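Local coordinates for unsaturated glucuronyl hydrolase (Streptococcus agalactiae, PDB 2ZZR), which hydrolyses unsaturated chondroitin, hyaluronan and heparin disaccharides, releasing the 4-deoxy-4,5-didehydro uronic acid from their non-reducing end, at residues A[101-106]-A[116-121]; A[251-256]-A[307-312]; A[269-274]-A[312-317]. One frame throughout, in Å; residues are numbered along the deposited sequence.

Contact 1: A[101-106]-A[116-121]; sequences LNRINN and GFLYTP
The phenol of Y119 sets its oxygen against R103 and I104 of the facing helix, while L118 meets the far end of the R103 side chain. Y119 OH lies 3.4 Å from I104 CB and 3.5 Å from R103 CB. I104 CG2 adds a looser touch, 4.1 Å from Y119 CE1, and the two side chains cross at a slant. Although Y119 OH is 3.2 Å from I104 N, the angle is too poor for a bond; the hydroxyl is instead hydrogen-bonded to F100 O, one turn before I104 on helix 87-105. At the other point, L118 CD1 sits 3.4 Å above the plane of the R103 guanidinium, toward its rim, and L118 CD2 approaches R103 NH1 to 3.5 Å. These residues join helices 87-105 and 115-130, consecutive members of the alpha barrel of glycosyl hydrolase family 88, which run roughly antiparallel at 138° with the axes of the two segments 11.8 Å apart. Long side chains therefore bridge the gap. R103 does so fully extended, CG anti to the backbone N (chi1 -172°), which carries the guanidinium past the phenol to L118. Its nitrogens are held by N65, E67, I108 and A109, so the flat group that L118 covers is fixed in a buried setting. D114, probably the catalytic nucleophile, stands just ahead of helix 115-130, with its side chain about 5 Å from that of L118.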
loop_
_atom_site.group_PDB
_atom_site.type_symbol
_atom_site.label_atom_id
_atom_site.label_comp_id
_atom_site.label_asym_id
_atom_site.label_seq_id
_atom_site.Cartn_x
_atom_site.Cartn_y
_atom_site.Cartn_z
ATOM N N LEU A 101 14.620 13.858 5.853
ATOM C CA LEU A 101 16.076 13.862 5.816
ATOM C C LEU A 101 16.653 13.969 7.229
ATOM O O LEU A 101 17.599 13.257 7.574
ATOM C CB LEU A 101 16.596 14.998 4.923
ATOM C CG LEU A 101 18.109 15.083 4.663
ATOM C CD1 LEU A 101 18.763 13.731 4.356
ATOM C CD2 LEU A 101 18.385 16.073 3.539
ATOM N N ASN A 102 16.076 14.849 8.044
ATOM C CA ASN A 102 16.477 14.953 9.450
ATOM C C ASN A 102 16.276 13.634 10.202
ATOM O O ASN A 102 17.136 13.207 10.983
ATOM C CB ASN A 102 15.709 16.068 10.157
ATOM C CG ASN A 102 16.062 16.169 11.635
ATOM O OD1 ASN A 102 15.351 15.644 12.494
ATOM N ND2 ASN A 102 17.180 16.817 11.930
ATOM N N ARG A 103 15.134 12.998 9.951
ATOM C CA ARG A 103 14.769 11.749 10.618
ATOM C C ARG A 103 15.763 10.614 10.345
ATOM O O ARG A 103 16.127 9.868 11.262
ATOM C CB ARG A 103 13.341 11.340 10.236
ATOM C CG ARG A 103 12.816 10.154 11.033
ATOM C CD ARG A 103 11.361 9.879 10.739
ATOM N NE ARG A 103 10.907 8.668 11.423
ATOM C CZ ARG A 103 9.679 8.168 11.341
ATOM N NH1 ARG A 103 8.741 8.774 10.613
ATOM N NH2 ARG A 103 9.383 7.054 12.000
ATOM N N ILE A 104 16.206 10.480 9.095
ATOM C CA ILE A 104 17.181 9.436 8.764
ATOM C C ILE A 104 18.605 9.800 9.223
ATOM O O ILE A 104 19.332 8.946 9.733
ATOM C CB ILE A 104 17.107 8.968 7.263
ATOM C CG1 ILE A 104 18.080 7.816 6.988
ATOM C CG2 ILE A 104 17.343 10.121 6.286
ATOM C CD1 ILE A 104 17.739 6.520 7.696
ATOM N N ASN A 105 18.977 11.070 9.063
ATOM C CA ASN A 105 20.281 11.550 9.521
ATOM C C ASN A 105 20.502 11.238 10.995
ATOM O O ASN A 105 21.595 10.831 11.398
ATOM C CB ASN A 105 20.429 13.051 9.258
ATOM C CG ASN A 105 20.868 13.353 7.838
ATOM O OD1 ASN A 105 21.306 12.461 7.108
ATOM N ND2 ASN A 105 20.772 14.621 7.443
ATOM N N ASN A 106 19.442 11.402 11.779
ATOM C CA ASN A 106 19.481 11.184 13.218
ATOM C C ASN A 106 18.923 9.836 13.664
ATOM O O ASN A 106 18.809 9.577 14.866
ATOM C CB ASN A 106 18.754 12.326 13.918
ATOM C CG ASN A 106 19.527 13.617 13.850
ATOM O OD1 ASN A 106 20.618 13.726 14.412
ATOM N ND2 ASN A 106 18.981 14.603 13.146
ATOM N N GLY A 116 10.143 2.209 3.303
ATOM C CA GLY A 116 9.525 2.480 2.009
ATOM C C GLY A 116 8.236 3.268 2.129
ATOM O O GLY A 116 8.055 4.272 1.441
ATOM N N PHE A 117 7.334 2.835 3.008
ATOM C CA PHE A 117 6.112 3.601 3.275
ATOM C C PHE A 117 6.438 5.045 3.656
ATOM O O PHE A 117 5.727 5.975 3.264
ATOM C CB PHE A 117 5.295 2.980 4.413
ATOM C CG PHE A 117 4.505 1.751 4.022
ATOM C CD1 PHE A 117 4.373 0.695 4.917
ATOM C CD2 PHE A 117 3.867 1.662 2.788
ATOM C CE1 PHE A 117 3.632 -0.440 4.581
ATOM C CE2 PHE A 117 3.120 0.530 2.445
ATOM C CZ PHE A 117 3.002 -0.517 3.345
ATOM N N LEU A 118 7.503 5.221 4.433
ATOM C CA LEU A 118 7.889 6.541 4.916
ATOM C C LEU A 118 8.548 7.399 3.844
ATOM O O LEU A 118 8.178 8.563 3.667
ATOM C CB LEU A 118 8.812 6.415 6.135
ATOM C CG LEU A 118 8.098 6.078 7.448
ATOM C CD1 LEU A 118 9.100 5.712 8.524
ATOM C CD2 LEU A 118 7.190 7.224 7.915
ATOM N N TYR A 119 9.511 6.819 3.131
ATOM C CA TYR A 119 10.387 7.597 2.248
ATOM C C TYR A 119 9.985 7.619 0.782
ATOM O O TYR A 119 10.318 8.562 0.069
ATOM C CB TYR A 119 11.850 7.187 2.437
ATOM C CG TYR A 119 12.382 7.749 3.739
ATOM C CD1 TYR A 119 13.096 8.947 3.763
ATOM C CD2 TYR A 119 12.111 7.118 4.957
ATOM C CE1 TYR A 119 13.551 9.485 4.959
ATOM C CE2 TYR A 119 12.558 7.653 6.161
ATOM C CZ TYR A 119 13.276 8.835 6.156
ATOM O OH TYR A 119 13.715 9.380 7.343
ATOM N N THR A 120 9.270 6.591 0.332
ATOM C CA THR A 120 8.863 6.529 -1.081
ATOM C C THR A 120 7.849 7.620 -1.502
ATOM O O THR A 120 8.104 8.337 -2.481
ATOM C CB THR A 120 8.377 5.116 -1.483
ATOM O OG1 THR A 120 9.440 4.175 -1.268
ATOM C CG2 THR A 120 7.952 5.099 -2.961
ATOM N N PRO A 121 6.709 7.751 -0.786
ATOM C CA PRO A 121 5.711 8.757 -1.170
ATOM C C PRO A 121 6.098 10.188 -0.787
ATOM O O PRO A 121 5.407 11.125 -1.176
ATOM C CB PRO A 121 4.454 8.334 -0.399
ATOM C CG PRO A 121 4.765 6.971 0.177
ATOM C CD PRO A 121 6.237 6.959 0.365
#

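Contact 2: A[251-256]-A[307-312]; sequences GIYGIP and TATAVC
In the alpha barrel of this six-hairpin glycosidase, helices 245-262 and 304-318 run side by side in nearly the same direction, and segments 251-256 and 307-312 form a close, wholly buried seam between them. The axes of the two segments cross at only 26° and come within 7.8 Å. The small side chain of A310 is consistent with so close an approach: I252 and A310 are the nearest pair along the backbones, and I252 CG2 rests 3.8 Å from A310 O. Farther out, the other branch of I252 brings CD1 to 4.2 Å from A310 CB.

Y253 carries the larger share of the interface. With CG anti to the backbone N (chi1 -164°), its ring swings across to the neighbouring helix. The root of the side chain lies on T309, where Y253 CB is 4.0 Å from T309 CG2, and the ring then continues to C312. Its phenol oxygen is hydrogen-bonded to R388 NH2 and weakly to E384 OE2, both on helix 376-390, while W397 meets the ring edge-to-face; together these limit how the phenol can turn. T309 also comes close to the side chains of W250 and R246, which probably bind substrate, and this places the packing next to the probable substrate site. Over one face of the Y253 ring sits C312 CB in a CH-pi contact, 3.8 Å from the ring centroid and 18° off the normal, whereas C312 SG approaches the same ring obliquely, 5.1 Å from that centroid.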
loop_
_atom_site.group_PDB
_atom_site.type_symbol
_atom_site.label_atom_id
_atom_site.label_comp_id
_atom_site.label_asym_id
_atom_site.label_seq_id
_atom_site.Cartn_x
_atom_site.Cartn_y
_atom_site.Cartn_z
ATOM N N GLY A 251 -0.604 -7.799 -0.947
ATOM C CA GLY A 251 -0.176 -8.747 -1.971
ATOM C C GLY A 251 -0.580 -8.282 -3.363
ATOM O O GLY A 251 0.245 -8.268 -4.285
ATOM N N ILE A 252 -1.839 -7.871 -3.501
ATOM C CA ILE A 252 -2.391 -7.425 -4.788
ATOM C C ILE A 252 -1.604 -6.266 -5.391
ATOM O O ILE A 252 -1.426 -6.216 -6.607
ATOM C CB ILE A 252 -3.903 -7.090 -4.686
ATOM C CG1 ILE A 252 -4.690 -8.371 -4.395
ATOM C CG2 ILE A 252 -4.430 -6.444 -5.978
ATOM C CD1 ILE A 252 -6.091 -8.119 -3.857
ATOM N N TYR A 253 -1.111 -5.359 -4.547
ATOM C CA TYR A 253 -0.313 -4.235 -5.050
ATOM C C TYR A 253 1.183 -4.544 -5.028
ATOM O O TYR A 253 1.899 -4.226 -5.973
ATOM C CB TYR A 253 -0.646 -2.958 -4.272
ATOM C CG TYR A 253 -0.193 -1.646 -4.913
ATOM C CD1 TYR A 253 -0.212 -0.462 -4.176
ATOM C CD2 TYR A 253 0.252 -1.589 -6.240
ATOM C CE1 TYR A 253 0.189 0.757 -4.743
ATOM C CE2 TYR A 253 0.669 -0.371 -6.820
ATOM C CZ TYR A 253 0.630 0.792 -6.061
ATOM O OH TYR A 253 1.031 1.995 -6.609
ATOM N N GLY A 254 1.661 -5.187 -3.965
ATOM C CA GLY A 254 3.086 -5.496 -3.859
ATOM C C GLY A 254 3.613 -6.381 -4.982
ATOM O O GLY A 254 4.758 -6.223 -5.414
ATOM N N ILE A 255 2.784 -7.313 -5.449
ATOM C CA ILE A 255 3.208 -8.230 -6.510
ATOM C C ILE A 255 3.482 -7.498 -7.844
ATOM O O ILE A 255 4.592 -7.592 -8.359
ATOM C CB ILE A 255 2.238 -9.436 -6.698
ATOM C CG1 ILE A 255 2.282 -10.353 -5.469
ATOM C CG2 ILE A 255 2.606 -10.215 -7.972
ATOM C CD1 ILE A 255 1.151 -11.389 -5.421
ATOM N N PRO A 256 2.482 -6.774 -8.402
ATOM C CA PRO A 256 2.781 -6.057 -9.660
ATOM C C PRO A 256 3.903 -5.018 -9.536
ATOM O O PRO A 256 4.676 -4.840 -10.487
ATOM C CB PRO A 256 1.440 -5.410 -10.043
ATOM C CG PRO A 256 0.631 -5.402 -8.784
ATOM C CD PRO A 256 1.070 -6.619 -8.013
ATOM N N THR A 307 -9.466 -1.737 -0.116
ATOM C CA THR A 307 -10.038 -1.615 -1.451
ATOM C C THR A 307 -9.273 -0.573 -2.290
ATOM O O THR A 307 -8.973 -0.824 -3.465
ATOM C CB THR A 307 -11.565 -1.351 -1.369
ATOM O OG1 THR A 307 -12.195 -2.499 -0.775
ATOM C CG2 THR A 307 -12.167 -1.136 -2.757
ATOM N N ALA A 308 -8.921 0.562 -1.683
ATOM C CA ALA A 308 -8.117 1.574 -2.377
ATOM C C ALA A 308 -6.775 0.999 -2.847
ATOM O O ALA A 308 -6.366 1.203 -3.994
ATOM C CB ALA A 308 -7.886 2.781 -1.491
ATOM N N THR A 309 -6.118 0.259 -1.958
ATOM C CA THR A 309 -4.829 -0.382 -2.251
ATOM C C THR A 309 -4.957 -1.416 -3.382
ATOM O O THR A 309 -4.118 -1.454 -4.296
ATOM C CB THR A 309 -4.248 -1.018 -0.961
ATOM O OG1 THR A 309 -4.161 -0.002 0.047
ATOM C CG2 THR A 309 -2.853 -1.590 -1.192
ATOM N N ALA A 310 -6.015 -2.223 -3.336
ATOM C CA ALA A 310 -6.276 -3.215 -4.387
ATOM C C ALA A 310 -6.532 -2.567 -5.752
ATOM O O ALA A 310 -6.103 -3.093 -6.787
ATOM C CB ALA A 310 -7.440 -4.130 -3.998
ATOM N N VAL A 311 -7.226 -1.431 -5.755
ATOM C CA VAL A 311 -7.459 -0.701 -7.005
ATOM C C VAL A 311 -6.121 -0.308 -7.642
ATOM O O VAL A 311 -5.915 -0.539 -8.838
ATOM C CB VAL A 311 -8.392 0.526 -6.821
ATOM C CG1 VAL A 311 -8.332 1.439 -8.059
ATOM C CG2 VAL A 311 -9.836 0.071 -6.578
ATOM N N CYS A 312 -5.216 0.268 -6.850
ATOM C CA CYS A 312 -3.877 0.638 -7.347
ATOM C C CYS A 312 -3.138 -0.571 -7.916
ATOM O O CYS A 312 -2.519 -0.480 -8.988
ATOM C CB CYS A 312 -3.041 1.302 -6.247
ATOM S SG CYS A 312 -3.711 2.882 -5.697
#

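Contact 3: A[269-274]-A[312-317]; sequences ILFKGM and CGIHEM
M317 lies across the ring of F271, and the tightest part of the contact between segments 269-274 and 312-317 is there. M317 CG stands over the centre of the ring, 3.5 Å from its centroid and only 9° off the normal, a close CH-pi contact. Neighbouring atoms prolong the cover in both directions: M317 CB reaches F271 CZ at 3.6 Å, and M317 SD lies over the root of the ring, 3.6 Å from F271 CG. The bend at chi2 (84°) turns SD back over the ring beside CG, instead of letting the chain run straight on. Away from the methionine the fit is looser. I314 CA lies at the edge of the ring, near its plane, 4.0 Å from F271 CZ, with I314 CG1 slightly farther off, and G313, having no side chain, presents its carbonyl oxygen 3.8 Å from F271 CE1. Y331 of helix 328-346 also meets F271, edge-to-face. Beyond this buried patch, K272 and H315 start away from the opposing segment and are partly exposed; K272 forms a salt bridge with D325, and the ring of H315 meets that of F389. The segments' axes stay 11.7 Å apart at 146°, and the aromatic ring spans much of the interval between two roughly antiparallel barrel helices, its meeting with the sulfur of M317 being a Met-aromatic contact.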
loop_
_atom_site.group_PDB
_atom_site.type_symbol
_atom_site.label_atom_id
_atom_site.label_comp_id
_atom_site.label_asym_id
_atom_site.label_seq_id
_atom_site.Cartn_x
_atom_site.Cartn_y
_atom_site.Cartn_z
ATOM N N ILE A 269 0.815 -14.817 -12.341
ATOM C CA ILE A 269 -0.060 -15.897 -11.870
ATOM C C ILE A 269 -0.393 -15.725 -10.379
ATOM O O ILE A 269 -1.552 -15.884 -9.973
ATOM C CB ILE A 269 0.534 -17.299 -12.183
ATOM C CG1 ILE A 269 0.643 -17.520 -13.704
ATOM C CG2 ILE A 269 -0.301 -18.411 -11.539
ATOM C CD1 ILE A 269 -0.615 -17.219 -14.506
ATOM N N LEU A 270 0.609 -15.360 -9.586
ATOM C CA LEU A 270 0.401 -15.098 -8.162
ATOM C C LEU A 270 -0.582 -13.943 -7.957
ATOM O O LEU A 270 -1.462 -14.010 -7.092
ATOM C CB LEU A 270 1.730 -14.822 -7.465
ATOM C CG LEU A 270 1.728 -15.013 -5.945
ATOM C CD1 LEU A 270 1.470 -16.485 -5.570
ATOM C CD2 LEU A 270 3.029 -14.533 -5.361
ATOM N N PHE A 271 -0.434 -12.893 -8.769
ATOM C CA PHE A 271 -1.399 -11.790 -8.787
ATOM C C PHE A 271 -2.812 -12.265 -9.081
ATOM O O PHE A 271 -3.757 -11.860 -8.407
ATOM C CB PHE A 271 -1.011 -10.719 -9.818
ATOM C CG PHE A 271 -2.113 -9.715 -10.097
ATOM C CD1 PHE A 271 -2.198 -8.534 -9.364
ATOM C CD2 PHE A 271 -3.063 -9.954 -11.101
ATOM C CE1 PHE A 271 -3.216 -7.595 -9.623
ATOM C CE2 PHE A 271 -4.086 -9.030 -11.365
ATOM C CZ PHE A 271 -4.159 -7.847 -10.622
ATOM N N LYS A 272 -2.963 -13.099 -10.107
ATOM C CA LYS A 272 -4.284 -13.570 -10.503
ATOM C C LYS A 272 -4.930 -14.326 -9.336
ATOM O O LYS A 272 -6.103 -14.118 -9.029
ATOM C CB LYS A 272 -4.187 -14.431 -11.771
ATOM C CG LYS A 272 -4.000 -13.592 -13.062
ATOM C CD LYS A 272 -3.303 -14.369 -14.206
ATOM C CE LYS A 272 -4.129 -15.538 -14.749
ATOM N NZ LYS A 272 -5.375 -15.151 -15.465
ATOM N N GLY A 273 -4.146 -15.161 -8.666
ATOM C CA GLY A 273 -4.640 -15.920 -7.510
ATOM C C GLY A 273 -5.139 -15.014 -6.397
ATOM O O GLY A 273 -6.289 -15.136 -5.949
ATOM N N MET A 274 -4.283 -14.091 -5.960
ATOM C CA MET A 274 -4.618 -13.209 -4.833
ATOM C C MET A 274 -5.751 -12.246 -5.157
ATOM O O MET A 274 -6.603 -11.970 -4.310
ATOM C CB MET A 274 -3.387 -12.432 -4.350
ATOM C CG MET A 274 -2.245 -13.309 -3.844
ATOM S SD MET A 274 -1.087 -12.429 -2.785
ATOM C CE MET A 274 -2.051 -12.231 -1.279
ATOM N N CYS A 312 -5.216 0.268 -6.850
ATOM C CA CYS A 312 -3.877 0.638 -7.347
ATOM C C CYS A 312 -3.138 -0.571 -7.916
ATOM O O CYS A 312 -2.519 -0.480 -8.988
ATOM C CB CYS A 312 -3.041 1.302 -6.247
ATOM S SG CYS A 312 -3.711 2.882 -5.697
ATOM N N GLY A 313 -3.224 -1.698 -7.204
ATOM C CA GLY A 313 -2.567 -2.943 -7.624
ATOM C C GLY A 313 -3.097 -3.477 -8.944
ATOM O O GLY A 313 -2.326 -3.887 -9.815
ATOM N N ILE A 314 -4.414 -3.481 -9.090
ATOM C CA ILE A 314 -5.045 -3.951 -10.323
ATOM C C ILE A 314 -4.654 -3.015 -11.479
ATOM O O ILE A 314 -4.268 -3.473 -12.561
ATOM C CB ILE A 314 -6.587 -4.054 -10.171
ATOM C CG1 ILE A 314 -6.954 -5.144 -9.148
ATOM C CG2 ILE A 314 -7.251 -4.357 -11.524
ATOM C CD1 ILE A 314 -8.418 -5.116 -8.729
ATOM N N HIS A 315 -4.730 -1.707 -11.233
ATOM C CA HIS A 315 -4.349 -0.719 -12.243
ATOM C C HIS A 315 -2.916 -0.950 -12.724
ATOM O O HIS A 315 -2.644 -0.956 -13.934
ATOM C CB HIS A 315 -4.509 0.705 -11.690
ATOM C CG HIS A 315 -4.174 1.771 -12.688
ATOM N ND1 HIS A 315 -5.117 2.350 -13.510
ATOM C CD2 HIS A 315 -2.993 2.348 -13.002
ATOM C CE1 HIS A 315 -4.527 3.243 -14.288
ATOM N NE2 HIS A 315 -3.238 3.259 -14.001
ATOM N N GLU A 316 -2.009 -1.154 -11.773
ATOM C CA GLU A 316 -0.608 -1.426 -12.089
ATOM C C GLU A 316 -0.406 -2.697 -12.924
ATOM O O GLU A 316 0.262 -2.661 -13.960
ATOM C CB GLU A 316 0.233 -1.480 -10.807
ATOM C CG GLU A 316 1.740 -1.616 -11.048
ATOM C CD GLU A 316 2.324 -0.451 -11.854
ATOM O OE1 GLU A 316 3.373 -0.665 -12.500
ATOM O OE2 GLU A 316 1.744 0.667 -11.839
ATOM N N MET A 317 -0.980 -3.813 -12.475
ATOM C CA MET A 317 -0.804 -5.091 -13.175
ATOM C C MET A 317 -1.330 -5.053 -14.612
ATOM O O MET A 317 -0.760 -5.683 -15.504
ATOM C CB MET A 317 -1.489 -6.225 -12.419
ATOM C CG MET A 317 -1.159 -7.626 -12.963
ATOM S SD MET A 317 0.390 -8.309 -12.324
ATOM C CE MET A 317 1.583 -7.624 -13.465
#

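In the fold
From the N terminus, contact 1 comes first and is the most local, closing the short connection between helices 87-105 and 115-130 in which D114 lies. Contacts 2 and 3 follow it in series and cross each other: 251-256 pairs with 307-312, whereas 269-274, lying inside that loop, reaches beyond it to 312-317. They share C312 and helix 304-318, which thereby joins two successive helices, 245-262 and 265-280. Their centres are 7 Å apart and they touch directly, Y253 CD2 coming within 3.4 Å of G313 CA. Contact 1 stands apart, on the opposite side of the chain's centre from contact 3, their centres about 28 Å apart.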